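Local coordinates for early transcribed membrane protein 13 (PDB 2VWA) that binds phosphatidylethanolamine through its soluble helical domain and is probably a membrane-held sporozoite protein needed for the parasite's development in the liver, at residues Asn2-Asn13 and Tyr56-Asn67. Numbering follows the deposited sequence.
Sequences NKINLNKPIIEN and YMQKFVQGLQEN
I4 meets helix 54-67 with its CD1 methyl, which lies over one face of the F60 ring, 3.9 Å from the centroid and displaced toward the rim, a CH-pi contact. The same methyl reaches L64 CD1 at 3.9 Å, beside the backbone of G63. L6 adds its CD2 branch, which comes to the Y56 ring near its plane and at the edge, 4.4 Å from Y56 CD1, and passes F60 obliquely. Further along, I10 crosses K59 at about a right angle, its CG1 3.8 Å from K59 CG, while I10 CD1 rests against Q58.

Several of the polar contacts gather at the type I turn from N5 to K8. The aliphatic part of K59 passes alongside the carbonyl of L6 in the turn and bends only at its last torsion (chi4 -81°), which carries NZ to K8 O at 3.1 Å, with the donor tilted 32° from the plane of that carbonyl. A water joins the backbones by donating to N5 O and to K59 O, the latter at 2.9 Å. From the opposite direction to E66, K8 bends at chi3 and chi4 to form a salt bridge, K8 NZ to E66 OE2 3.1 Å, weak as a hydrogen bond. N13 lies near Q65, but its amide nitrogen bonds to E77 and to the carbonyl of L72.

F60 and Y56 also pack on helix 21-41, so the irregular N-terminal segment extends the apolar packing of this lipid-binding helical domain. With no backbone-to-backbone hydrogen bonds between them, segments 2-13 and 56-67 are joined by apolar side chains, by two lysines, one from each segment, and by a bridging water.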
ATOM      1  N   ASN A   2       2.327   3.858  15.429  1.00 55.93           N
ATOM      2  CA  ASN A   2       2.879   3.678  14.057  1.00 55.94           C
ATOM      3  C   ASN A   2       2.324   2.436  13.331  1.00 55.63           C
ATOM      4  O   ASN A   2       3.007   1.810  12.505  1.00 55.82           O
ATOM      5  CB  ASN A   2       4.416   3.670  14.096  1.00 56.07           C
ATOM      6  CG  ASN A   2       5.043   3.948  12.733  1.00 56.66           C
ATOM      7  OD1 ASN A   2       6.094   3.392  12.400  1.00 57.97           O
ATOM      8  ND2 ASN A   2       4.402   4.809  11.939  1.00 57.12           N
ATOM      9  N   LYS A   3       1.074   2.099  13.639  1.00 54.94           N
ATOM     10  CA  LYS A   3       0.351   1.025  12.954  1.00 54.19           C
ATOM     11  C   LYS A   3      -0.741   1.626  12.068  1.00 53.15           C
ATOM     12  O   LYS A   3      -1.034   2.819  12.162  1.00 53.27           O
ATOM     13  CB  LYS A   3      -0.280   0.080  13.979  1.00 54.63           C
ATOM     14  CG  LYS A   3      -1.242   0.780  14.934  1.00 55.66           C
ATOM     15  CD  LYS A   3      -2.139  -0.210  15.659  1.00 57.47           C
ATOM     16  CE  LYS A   3      -3.113   0.523  16.578  1.00 57.45           C
ATOM     17  NZ  LYS A   3      -4.058  -0.431  17.202  1.00 58.46           N
ATOM     18  N   ILE A   4      -1.358   0.803  11.227  1.00 51.37           N
ATOM     19  CA  ILE A   4      -2.400   1.301  10.329  1.00 49.82           C
ATOM     20  C   ILE A   4      -3.778   0.759  10.704  1.00 48.47           C
ATOM     21  O   ILE A   4      -3.909  -0.395  11.102  1.00 48.65           O
ATOM     22  CB  ILE A   4      -2.036   1.030   8.841  1.00 49.96           C
ATOM     23  CG1 ILE A   4      -1.068   2.120   8.352  1.00 49.89           C
ATOM     24  CG2 ILE A   4      -3.289   0.942   7.961  1.00 50.07           C
ATOM     25  CD1 ILE A   4      -0.577   1.958   6.946  1.00 50.27           C
ATOM     26  N   ASN A   5      -4.801   1.596  10.595  1.00 46.62           N
ATOM     27  CA  ASN A   5      -6.155   1.157  10.894  1.00 45.18           C
ATOM     28  C   ASN A   5      -7.012   0.951   9.636  1.00 44.39           C
ATOM     29  O   ASN A   5      -7.374   1.914   8.946  1.00 44.49           O
ATOM     30  CB  ASN A   5      -6.832   2.123  11.867  1.00 45.09           C
ATOM     31  CG  ASN A   5      -8.312   1.848  12.011  1.00 44.59           C
ATOM     32  OD1 ASN A   5      -8.718   0.843  12.583  1.00 43.83           O
ATOM     33  ND2 ASN A   5      -9.126   2.733  11.467  1.00 45.37           N
ATOM     34  N   LEU A   6      -7.353  -0.299   9.341  1.00 43.05           N
ATOM     35  CA  LEU A   6      -8.063  -0.585   8.102  1.00 42.06           C
ATOM     36  C   LEU A   6      -9.550  -0.308   8.228  1.00 41.70           C
ATOM     37  O   LEU A   6     -10.302  -0.443   7.257  1.00 41.52           O
ATOM     38  CB  LEU A   6      -7.772  -2.001   7.616  1.00 41.80           C
ATOM     39  CG  LEU A   6      -6.277  -2.223   7.392  1.00 41.18           C
ATOM     40  CD1 LEU A   6      -5.953  -3.691   7.454  1.00 42.18           C
ATOM     41  CD2 LEU A   6      -5.803  -1.603   6.077  1.00 41.85           C
ATOM     42  N   ASN A   7      -9.949   0.122   9.424  1.00 41.25           N
ATOM     43  CA  ASN A   7     -11.333   0.489   9.716  1.00 41.02           C
ATOM     44  C   ASN A   7     -11.723   1.933   9.383  1.00 40.01           C
ATOM     45  O   ASN A   7     -12.912   2.229   9.261  1.00 39.72           O
ATOM     46  CB  ASN A   7     -11.684   0.152  11.170  1.00 41.45           C
ATOM     47  CG  ASN A   7     -11.793  -1.344  11.405  1.00 42.62           C
ATOM     48  OD1 ASN A   7     -12.313  -2.079  10.562  1.00 43.27           O
ATOM     49  ND2 ASN A   7     -11.302  -1.802  12.552  1.00 43.56           N
ATOM     50  N   LYS A   8     -10.734   2.819   9.260  1.00 38.86           N
ATOM     51  CA  LYS A   8     -10.977   4.165   8.748  1.00 38.46           C
ATOM     52  C   LYS A   8     -11.464   4.061   7.305  1.00 37.35           C
ATOM     53  O   LYS A   8     -10.886   3.316   6.509  1.00 37.66           O
ATOM     54  CB  LYS A   8      -9.718   5.027   8.795  1.00 38.35           C
ATOM     55  CG  LYS A   8      -9.402   5.654  10.153  1.00 39.69           C
ATOM     56  CD  LYS A   8      -7.992   6.311  10.168  1.00 40.11           C
ATOM     57  CE  LYS A   8      -8.024   7.844  10.314  1.00 42.53           C
ATOM     58  NZ  LYS A   8      -8.519   8.594   9.116  1.00 44.20           N
ATOM     59  N   PRO A   9     -12.555   4.775   6.965  1.00 36.40           N
ATOM     60  CA  PRO A   9     -12.992   4.803   5.572  1.00 35.05           C
ATOM     61  C   PRO A   9     -11.988   5.571   4.716  1.00 33.77           C
ATOM     62  O   PRO A   9     -11.154   6.297   5.236  1.00 33.21           O
ATOM     63  CB  PRO A   9     -14.322   5.568   5.625  1.00 35.10           C
ATOM     64  CG  PRO A   9     -14.690   5.643   7.062  1.00 35.67           C
ATOM     65  CD  PRO A   9     -13.432   5.579   7.837  1.00 36.15           C
ATOM     66  N   ILE A  10     -12.086   5.396   3.408  1.00 32.87           N
ATOM     67  CA  ILE A  10     -11.234   6.076   2.455  1.00 31.70           C
ATOM     68  C   ILE A  10     -11.756   7.490   2.234  1.00 31.48           C
ATOM     69  O   ILE A  10     -12.976   7.694   2.085  1.00 31.39           O
ATOM     70  CB  ILE A  10     -11.194   5.294   1.134  1.00 31.43           C
ATOM     71  CG1 ILE A  10     -10.320   4.053   1.301  1.00 31.00           C
ATOM     72  CG2 ILE A  10     -10.689   6.161  -0.021  1.00 31.12           C
ATOM     73  CD1 ILE A  10     -10.498   3.041   0.188  1.00 33.71           C
ATOM     74  N   ILE A  11     -10.833   8.458   2.222  1.00 30.69           N
ATOM     75  CA  ILE A  11     -11.172   9.867   1.968  1.00 30.21           C
ATOM     76  C   ILE A  11     -10.587  10.337   0.643  1.00 29.15           C
ATOM     77  O   ILE A  11      -9.587   9.812   0.183  1.00 29.50           O
ATOM     78  CB  ILE A  11     -10.780  10.792   3.154  1.00 29.99           C
ATOM     79  CG1 ILE A  11      -9.264  10.879   3.333  1.00 31.52           C
ATOM     80  CG2 ILE A  11     -11.375  10.265   4.460  1.00 30.49           C
ATOM     81  CD1 ILE A  11      -8.819  11.826   4.476  1.00 30.99           C
ATOM     82  N   GLU A  12     -11.239  11.295   0.005  1.00 28.31           N
ATOM     83  CA  GLU A  12     -10.725  11.858  -1.244  1.00 28.11           C
ATOM     84  C   GLU A  12      -9.441  12.657  -0.904  1.00 25.72           C
ATOM     85  O   GLU A  12      -9.451  13.486   0.010  1.00 25.13           O
ATOM     86  CB  GLU A  12     -11.796  12.757  -1.886  1.00 27.97           C
ATOM     87  CG  GLU A  12     -11.576  13.121  -3.367  1.00 30.35           C
ATOM     88  CD  GLU A  12     -12.280  14.445  -3.779  1.00 31.80           C
ATOM     89  OE1 GLU A  12     -12.579  14.628  -4.989  1.00 36.58           O
ATOM     90  OE2 GLU A  12     -12.528  15.319  -2.899  1.00 36.12           O
ATOM     91  N   ASN A  13      -8.340  12.366  -1.595  1.00 23.47           N
ATOM     92  CA  ASN A  13      -7.136  13.184  -1.500  1.00 21.31           C
ATOM     93  C   ASN A  13      -7.417  14.424  -2.312  1.00 21.12           C
ATOM     94  O   ASN A  13      -7.707  14.322  -3.508  1.00 20.45           O
ATOM     95  CB  ASN A  13      -5.910  12.454  -2.071  1.00 20.85           C
ATOM     96  CG  ASN A  13      -4.575  13.148  -1.719  1.00 18.47           C
ATOM     97  OD1 ASN A  13      -4.429  14.361  -1.863  1.00 15.22           O
ATOM     98  ND2 ASN A  13      -3.602  12.362  -1.261  1.00 12.87           N
ATOM     99  N   TYR A  56      -8.036  -2.117  -0.083  1.00 20.17           N
ATOM    100  CA  TYR A  56      -6.986  -2.520   0.810  1.00 18.95           C
ATOM    101  C   TYR A  56      -5.675  -1.754   0.592  1.00 20.49           C
ATOM    102  O   TYR A  56      -5.033  -1.309   1.552  1.00 19.94           O
ATOM    103  CB  TYR A  56      -6.778  -4.011   0.649  1.00 17.67           C
ATOM    104  CG  TYR A  56      -5.593  -4.589   1.361  1.00 14.17           C
ATOM    105  CD1 TYR A  56      -5.397  -4.378   2.729  1.00 10.14           C
ATOM    106  CD2 TYR A  56      -4.682  -5.382   0.665  1.00  9.71           C
ATOM    107  CE1 TYR A  56      -4.309  -4.930   3.385  1.00  9.11           C
ATOM    108  CE2 TYR A  56      -3.597  -5.946   1.306  1.00  9.54           C
ATOM    109  CZ  TYR A  56      -3.415  -5.720   2.659  1.00 12.13           C
ATOM    110  OH  TYR A  56      -2.335  -6.286   3.283  1.00 13.88           O
HETATM  111  N   MSE A  57      -5.269  -1.575  -0.656  1.00 21.98           N
HETATM  112  CA  MSE A  57      -4.049  -0.823  -0.877  1.00 25.53           C
HETATM  113  C   MSE A  57      -4.207   0.668  -0.635  1.00 22.13           C
HETATM  114  O   MSE A  57      -3.304   1.283  -0.092  1.00 21.05           O
HETATM  115  CB  MSE A  57      -3.422  -1.119  -2.220  1.00 25.01           C
HETATM  116  CG  MSE A  57      -4.218  -2.030  -3.045  1.00 29.44           C
HETATM  117 SE   MSE A  57      -2.983  -3.304  -3.812  1.00 38.57          SE
HETATM  118  CE  MSE A  57      -4.070  -4.928  -3.750  1.00 31.45           C
ATOM    119  N   GLN A  58      -5.358   1.216  -1.015  1.00 21.03           N
ATOM    120  CA  GLN A  58      -5.698   2.603  -0.738  1.00 20.45           C
ATOM    121  C   GLN A  58      -5.667   2.914   0.754  1.00 18.79           C
ATOM    122  O   GLN A  58      -5.025   3.865   1.176  1.00 17.83           O
ATOM    123  CB  GLN A  58      -7.073   2.942  -1.288  1.00 21.40           C
ATOM    124  CG  GLN A  58      -7.071   3.403  -2.723  1.00 25.83           C
ATOM    125  CD  GLN A  58      -8.107   4.495  -2.981  1.00 31.55           C
ATOM    126  OE1 GLN A  58      -9.310   4.219  -3.030  1.00 34.92           O
ATOM    127  NE2 GLN A  58      -7.644   5.744  -3.146  1.00 31.94           N
ATOM    128  N   LYS A  59      -6.345   2.093   1.549  1.00 17.81           N
ATOM    129  CA  LYS A  59      -6.391   2.305   3.000  1.00 16.77           C
ATOM    130  C   LYS A  59      -4.993   2.336   3.558  1.00 15.43           C
ATOM    131  O   LYS A  59      -4.709   3.104   4.476  1.00 15.49           O
ATOM    132  CB  LYS A  59      -7.220   1.243   3.710  1.00 17.08           C
ATOM    133  CG  LYS A  59      -8.713   1.343   3.490  1.00 18.16           C
ATOM    134  CD  LYS A  59      -9.376   0.332   4.392  1.00 23.14           C
ATOM    135  CE  LYS A  59     -10.805   0.050   3.990  1.00 25.46           C
ATOM    136  NZ  LYS A  59     -11.707   1.103   4.495  1.00 28.79           N
ATOM    137  N   PHE A  60      -4.123   1.528   2.967  1.00 14.22           N
ATOM    138  CA  PHE A  60      -2.713   1.471   3.357  1.00 13.78           C
ATOM    139  C   PHE A  60      -1.905   2.716   2.990  1.00 12.87           C
ATOM    140  O   PHE A  60      -1.100   3.195   3.787  1.00 12.29           O
ATOM    141  CB  PHE A  60      -2.028   0.232   2.772  1.00 13.72           C
ATOM    142  CG  PHE A  60      -1.344  -0.570   3.794  1.00 14.76           C
ATOM    143  CD1 PHE A  60      -0.055  -0.243   4.198  1.00 15.93           C
ATOM    144  CD2 PHE A  60      -2.007  -1.620   4.420  1.00 14.86           C
ATOM    145  CE1 PHE A  60       0.574  -0.980   5.201  1.00 16.43           C
ATOM    146  CE2 PHE A  60      -1.376  -2.352   5.425  1.00 15.24           C
ATOM    147  CZ  PHE A  60      -0.096  -2.027   5.819  1.00 13.77           C
ATOM    148  N   VAL A  61      -2.127   3.226   1.788  1.00 11.79           N
ATOM    149  CA  VAL A  61      -1.421   4.405   1.323  1.00 11.64           C
ATOM    150  C   VAL A  61      -1.905   5.638   2.110  1.00 12.47           C
ATOM    151  O   VAL A  61      -1.114   6.528   2.432  1.00 12.47           O
ATOM    152  CB  VAL A  61      -1.563   4.598  -0.237  1.00 11.02           C
ATOM    153  CG1 VAL A  61      -1.035   5.949  -0.676  1.00  8.22           C
ATOM    154  CG2 VAL A  61      -0.838   3.475  -0.995  1.00  8.87           C
ATOM    155  N   GLN A  62      -3.195   5.665   2.435  1.00 12.82           N
ATOM    156  CA  GLN A  62      -3.757   6.765   3.197  1.00 13.87           C
ATOM    157  C   GLN A  62      -3.291   6.795   4.651  1.00 13.98           C
ATOM    158  O   GLN A  62      -2.995   7.868   5.173  1.00 13.31           O
ATOM    159  CB  GLN A  62      -5.283   6.825   3.067  1.00 13.59           C
ATOM    160  CG  GLN A  62      -5.677   7.381   1.696  1.00 14.88           C
ATOM    161  CD  GLN A  62      -7.152   7.680   1.501  1.00 15.37           C
ATOM    162  OE1 GLN A  62      -7.557   8.071   0.397  1.00 15.81           O
ATOM    163  NE2 GLN A  62      -7.965   7.508   2.559  1.00 15.98           N
ATOM    164  N   GLY A  63      -3.205   5.616   5.271  1.00 14.42           N
ATOM    165  CA  GLY A  63      -2.800   5.489   6.662  1.00 14.89           C
ATOM    166  C   GLY A  63      -1.354   5.881   6.780  1.00 15.96           C
ATOM    167  O   GLY A  63      -0.943   6.636   7.676  1.00 16.78           O
ATOM    168  N   LEU A  64      -0.581   5.417   5.820  1.00 16.43           N
ATOM    169  CA  LEU A  64       0.845   5.616   5.835  1.00 16.64           C
ATOM    170  C   LEU A  64       1.160   7.074   5.629  1.00 16.66           C
ATOM    171  O   LEU A  64       2.083   7.591   6.246  1.00 17.34           O
ATOM    172  CB  LEU A  64       1.479   4.749   4.773  1.00 16.97           C
ATOM    173  CG  LEU A  64       2.731   3.982   5.130  1.00 19.78           C
ATOM    174  CD1 LEU A  64       2.872   3.662   6.658  1.00 19.36           C
ATOM    175  CD2 LEU A  64       2.695   2.725   4.274  1.00 21.53           C
ATOM    176  N   GLN A  65       0.369   7.759   4.812  1.00 16.40           N
ATOM    177  CA  GLN A  65       0.530   9.207   4.676  1.00 16.81           C
ATOM    178  C   GLN A  65       0.315   9.953   5.991  1.00 17.82           C
ATOM    179  O   GLN A  65       1.149  10.798   6.352  1.00 18.29           O
ATOM    180  CB  GLN A  65      -0.355   9.787   3.570  1.00 16.31           C
ATOM    181  CG  GLN A  65       0.174   9.557   2.190  1.00 13.59           C
ATOM    182  CD  GLN A  65      -0.808   9.942   1.112  1.00 12.63           C
ATOM    183  OE1 GLN A  65      -0.928  11.105   0.761  1.00 10.34           O
ATOM    184  NE2 GLN A  65      -1.500   8.958   0.559  1.00 13.80           N
ATOM    185  N   GLU A  66      -0.764   9.645   6.713  1.00 18.98           N
ATOM    186  CA  GLU A  66      -1.015  10.292   8.030  1.00 21.17           C
ATOM    187  C   GLU A  66       0.102  10.029   9.031  1.00 20.71           C
ATOM    188  O   GLU A  66       0.618  10.949   9.635  1.00 21.09           O
ATOM    189  CB  GLU A  66      -2.285   9.799   8.726  1.00 21.79           C
ATOM    190  CG  GLU A  66      -3.562   9.779   7.979  1.00 27.07           C
ATOM    191  CD  GLU A  66      -4.671   9.264   8.876  1.00 34.24           C
ATOM    192  OE1 GLU A  66      -4.683   9.656  10.079  1.00 37.50           O
ATOM    193  OE2 GLU A  66      -5.512   8.467   8.395  1.00 36.49           O
ATOM    194  N   ASN A  67       0.424   8.755   9.218  1.00 20.98           N
ATOM    195  CA  ASN A  67       1.477   8.309  10.130  1.00 21.63           C
ATOM    196  C   ASN A  67       2.862   8.886   9.854  1.00 21.08           C
ATOM    197  O   ASN A  67       3.574   9.245  10.778  1.00 21.74           O
ATOM    198  CB  ASN A  67       1.557   6.782  10.135  1.00 21.87           C
ATOM    199  CG  ASN A  67       0.263   6.133  10.599  1.00 24.75           C
ATOM    200  OD1 ASN A  67       0.089   4.916  10.479  1.00 28.67           O
ATOM    201  ND2 ASN A  67      -0.659   6.940  11.121  1.00 25.70           N
TER
HETATM  202  O   HOH W   1      -6.304   3.753   6.814  1.00 27.92           O